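PDB 1PSW: Adp-heptose LPS heptosyltransferase II from Escherichia coli, which transfers the second heptose unit from ADP-L-glycero-beta-D-manno-heptose onto the heptosyl-Kdo2-lipid A module during assembly of the lipopolysaccharide core. Local coordinates for residues T331-R334 with V335-L339. Sequence-based numbering, arbitrary orientation.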
ATOM      1  N   THR A 331     -15.223 -15.909 -11.646  1.00 20.05           N
ATOM      2  CA  THR A 331     -14.725 -17.281 -11.605  1.00 21.26           C
ATOM      3  C   THR A 331     -13.211 -17.410 -11.630  1.00 20.51           C
ATOM      4  O   THR A 331     -12.515 -16.572 -12.190  1.00 21.71           O
ATOM      5  CB  THR A 331     -15.278 -18.113 -12.782  1.00 20.95           C
ATOM      6  OG1 THR A 331     -14.636 -17.704 -13.995  1.00 22.07           O
ATOM      7  CG2 THR A 331     -16.783 -17.909 -12.919  1.00 22.22           C
ATOM      8  N   PRO A 332     -12.678 -18.469 -11.006  1.00 21.40           N
ATOM      9  CA  PRO A 332     -11.233 -18.701 -10.977  1.00 22.47           C
ATOM     10  C   PRO A 332     -10.695 -18.824 -12.402  1.00 23.39           C
ATOM     11  O   PRO A 332      -9.549 -18.470 -12.672  1.00 23.12           O
ATOM     12  CB  PRO A 332     -11.116 -20.012 -10.208  1.00 22.03           C
ATOM     13  CG  PRO A 332     -12.249 -19.909  -9.235  1.00 21.18           C
ATOM     14  CD  PRO A 332     -13.371 -19.415 -10.113  1.00 21.73           C
ATOM     15  N   GLN A 333     -11.527 -19.327 -13.314  1.00 23.24           N
ATOM     16  CA  GLN A 333     -11.113 -19.483 -14.707  1.00 25.74           C
ATOM     17  C   GLN A 333     -10.900 -18.126 -15.374  1.00 24.57           C
ATOM     18  O   GLN A 333      -9.961 -17.953 -16.144  1.00 25.23           O
ATOM     19  CB  GLN A 333     -12.147 -20.294 -15.493  1.00 28.18           C
ATOM     20  CG  GLN A 333     -11.701 -20.637 -16.909  1.00 35.54           C
ATOM     21  CD  GLN A 333     -10.360 -21.364 -16.941  1.00 38.64           C
ATOM     22  OE1 GLN A 333     -10.189 -22.418 -16.322  1.00 40.89           O
ATOM     23  NE2 GLN A 333      -9.403 -20.800 -17.669  1.00 39.83           N
ATOM     24  N   ARG A 334     -11.767 -17.161 -15.082  1.00 23.63           N
ATOM     25  CA  ARG A 334     -11.621 -15.829 -15.663  1.00 26.27           C
ATOM     26  C   ARG A 334     -10.300 -15.220 -15.188  1.00 25.00           C
ATOM     27  O   ARG A 334      -9.529 -14.677 -15.982  1.00 25.65           O
ATOM     28  CB  ARG A 334     -12.790 -14.925 -15.246  1.00 28.82           C
ATOM     29  CG  ARG A 334     -12.678 -13.484 -15.726  1.00 32.23           C
ATOM     30  CD  ARG A 334     -13.769 -12.619 -15.103  1.00 37.21           C
ATOM     31  NE  ARG A 334     -15.110 -12.960 -15.586  1.00 42.66           N
ATOM     32  CZ  ARG A 334     -15.695 -12.400 -16.641  1.00 43.05           C
ATOM     33  NH1 ARG A 334     -15.060 -11.462 -17.332  1.00 44.01           N
ATOM     34  NH2 ARG A 334     -16.915 -12.774 -17.002  1.00 43.70           N
ATOM     35  N   VAL A 335     -10.044 -15.327 -13.887  1.00 23.73           N
ATOM     36  CA  VAL A 335      -8.826 -14.797 -13.282  1.00 21.30           C
ATOM     37  C   VAL A 335      -7.585 -15.516 -13.809  1.00 21.68           C
ATOM     38  O   VAL A 335      -6.569 -14.889 -14.122  1.00 19.37           O
ATOM     39  CB  VAL A 335      -8.883 -14.917 -11.733  1.00 21.24           C
ATOM     40  CG1 VAL A 335      -7.584 -14.405 -11.106  1.00 20.27           C
ATOM     41  CG2 VAL A 335     -10.065 -14.111 -11.201  1.00 16.89           C
ATOM     42  N   LEU A 336      -7.672 -16.836 -13.914  1.00 21.74           N
ATOM     43  CA  LEU A 336      -6.550 -17.630 -14.407  1.00 24.13           C
ATOM     44  C   LEU A 336      -6.145 -17.206 -15.819  1.00 25.09           C
ATOM     45  O   LEU A 336      -4.959 -17.116 -16.135  1.00 26.75           O
ATOM     46  CB  LEU A 336      -6.910 -19.118 -14.399  1.00 22.84           C
ATOM     47  CG  LEU A 336      -5.852 -20.068 -14.958  1.00 24.29           C
ATOM     48  CD1 LEU A 336      -4.578 -19.986 -14.123  1.00 22.10           C
ATOM     49  CD2 LEU A 336      -6.404 -21.487 -14.959  1.00 26.17           C
ATOM     50  N   GLU A 337      -7.139 -16.955 -16.663  1.00 27.71           N
ATOM     51  CA  GLU A 337      -6.890 -16.535 -18.038  1.00 29.48           C
ATOM     52  C   GLU A 337      -6.178 -15.192 -18.099  1.00 29.24           C
ATOM     53  O   GLU A 337      -5.272 -14.994 -18.906  1.00 27.51           O
ATOM     54  CB  GLU A 337      -8.206 -16.452 -18.806  1.00 33.42           C
ATOM     55  CG  GLU A 337      -8.688 -17.788 -19.339  1.00 39.22           C
ATOM     56  CD  GLU A 337     -10.061 -17.705 -19.979  1.00 42.26           C
ATOM     57  OE1 GLU A 337     -10.316 -16.720 -20.710  1.00 45.24           O
ATOM     58  OE2 GLU A 337     -10.877 -18.629 -19.768  1.00 43.22           O
ATOM     59  N   GLU A 338      -6.606 -14.263 -17.251  1.00 28.06           N
ATOM     60  CA  GLU A 338      -5.991 -12.941 -17.205  1.00 28.72           C
ATOM     61  C   GLU A 338      -4.562 -13.061 -16.674  1.00 26.62           C
ATOM     62  O   GLU A 338      -3.647 -12.376 -17.139  1.00 24.57           O
ATOM     63  CB  GLU A 338      -6.793 -12.017 -16.289  1.00 30.69           C
ATOM     64  CG  GLU A 338      -6.239 -10.608 -16.205  1.00 37.92           C
ATOM     65  CD  GLU A 338      -6.532  -9.793 -17.447  1.00 43.02           C
ATOM     66  OE1 GLU A 338      -7.730  -9.572 -17.736  1.00 44.66           O
ATOM     67  OE2 GLU A 338      -5.572  -9.384 -18.137  1.00 44.83           O
ATOM     68  N   LEU A 339      -4.384 -13.941 -15.693  1.00 25.23           N
ATOM     69  CA  LEU A 339      -3.085 -14.157 -15.077  1.00 24.52           C
ATOM     70  C   LEU A 339      -2.088 -14.788 -16.055  1.00 23.45           C
ATOM     71  O   LEU A 339      -0.981 -14.282 -16.217  1.00 22.05           O
ATOM     72  CB  LEU A 339      -3.244 -15.031 -13.828  1.00 24.45           C
ATOM     73  CG  LEU A 339      -2.091 -15.068 -12.823  1.00 26.86           C
ATOM     74  CD1 LEU A 339      -1.848 -13.672 -12.259  1.00 27.82           C
ATOM     75  CD2 LEU A 339      -2.431 -16.036 -11.690  1.00 27.48           C
TER
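Gln333 and Glu337, one helical turn apart, are brought together by different first torsions: CG of Gln333 stands anti to its backbone N (chi1 -173°), whereas CG of Glu337 is anti to its own carbonyl carbon. A bend at chi2 of Gln333 then sets NE2 3.4 Å from OE2 of Glu337, a distance at which the hydrogen bond is weak, with amide and carboxylate planes turned 38° apart. The Glu337 chain also lies against the preceding turn, its CG 3.4 Å from the carbonyl O of Gln333. CD2 of Leu336 lies 4.1 Å from both OE1 and NE2 of Gln333, a looser contact. All this occupies the first turns of helix 332-347, the closing helix of the C-terminal Rossmann-like domain of this GT-B enzyme. Thr331 is its N-cap: OG1 accepts from Arg334 N at 3.1 Å, satisfying a first-turn amide. The i to i+4 series begins with Val335 N donating to Thr331 O at 3.2 Å, nearly straight at 169°, and continues with Leu336 N to Pro332 O at 2.8 Å. Burial divides the helix: Val335 packs on Leu205 of helix 199-211 and, with Leu339, on Val266 of strand 264-268, while Gln333 and Glu337 belong to the exposed surface. Arg334 and Glu338 both reach Ile305 of strand 302-306, an outermost strand of the C-terminal domain's parallel sheet.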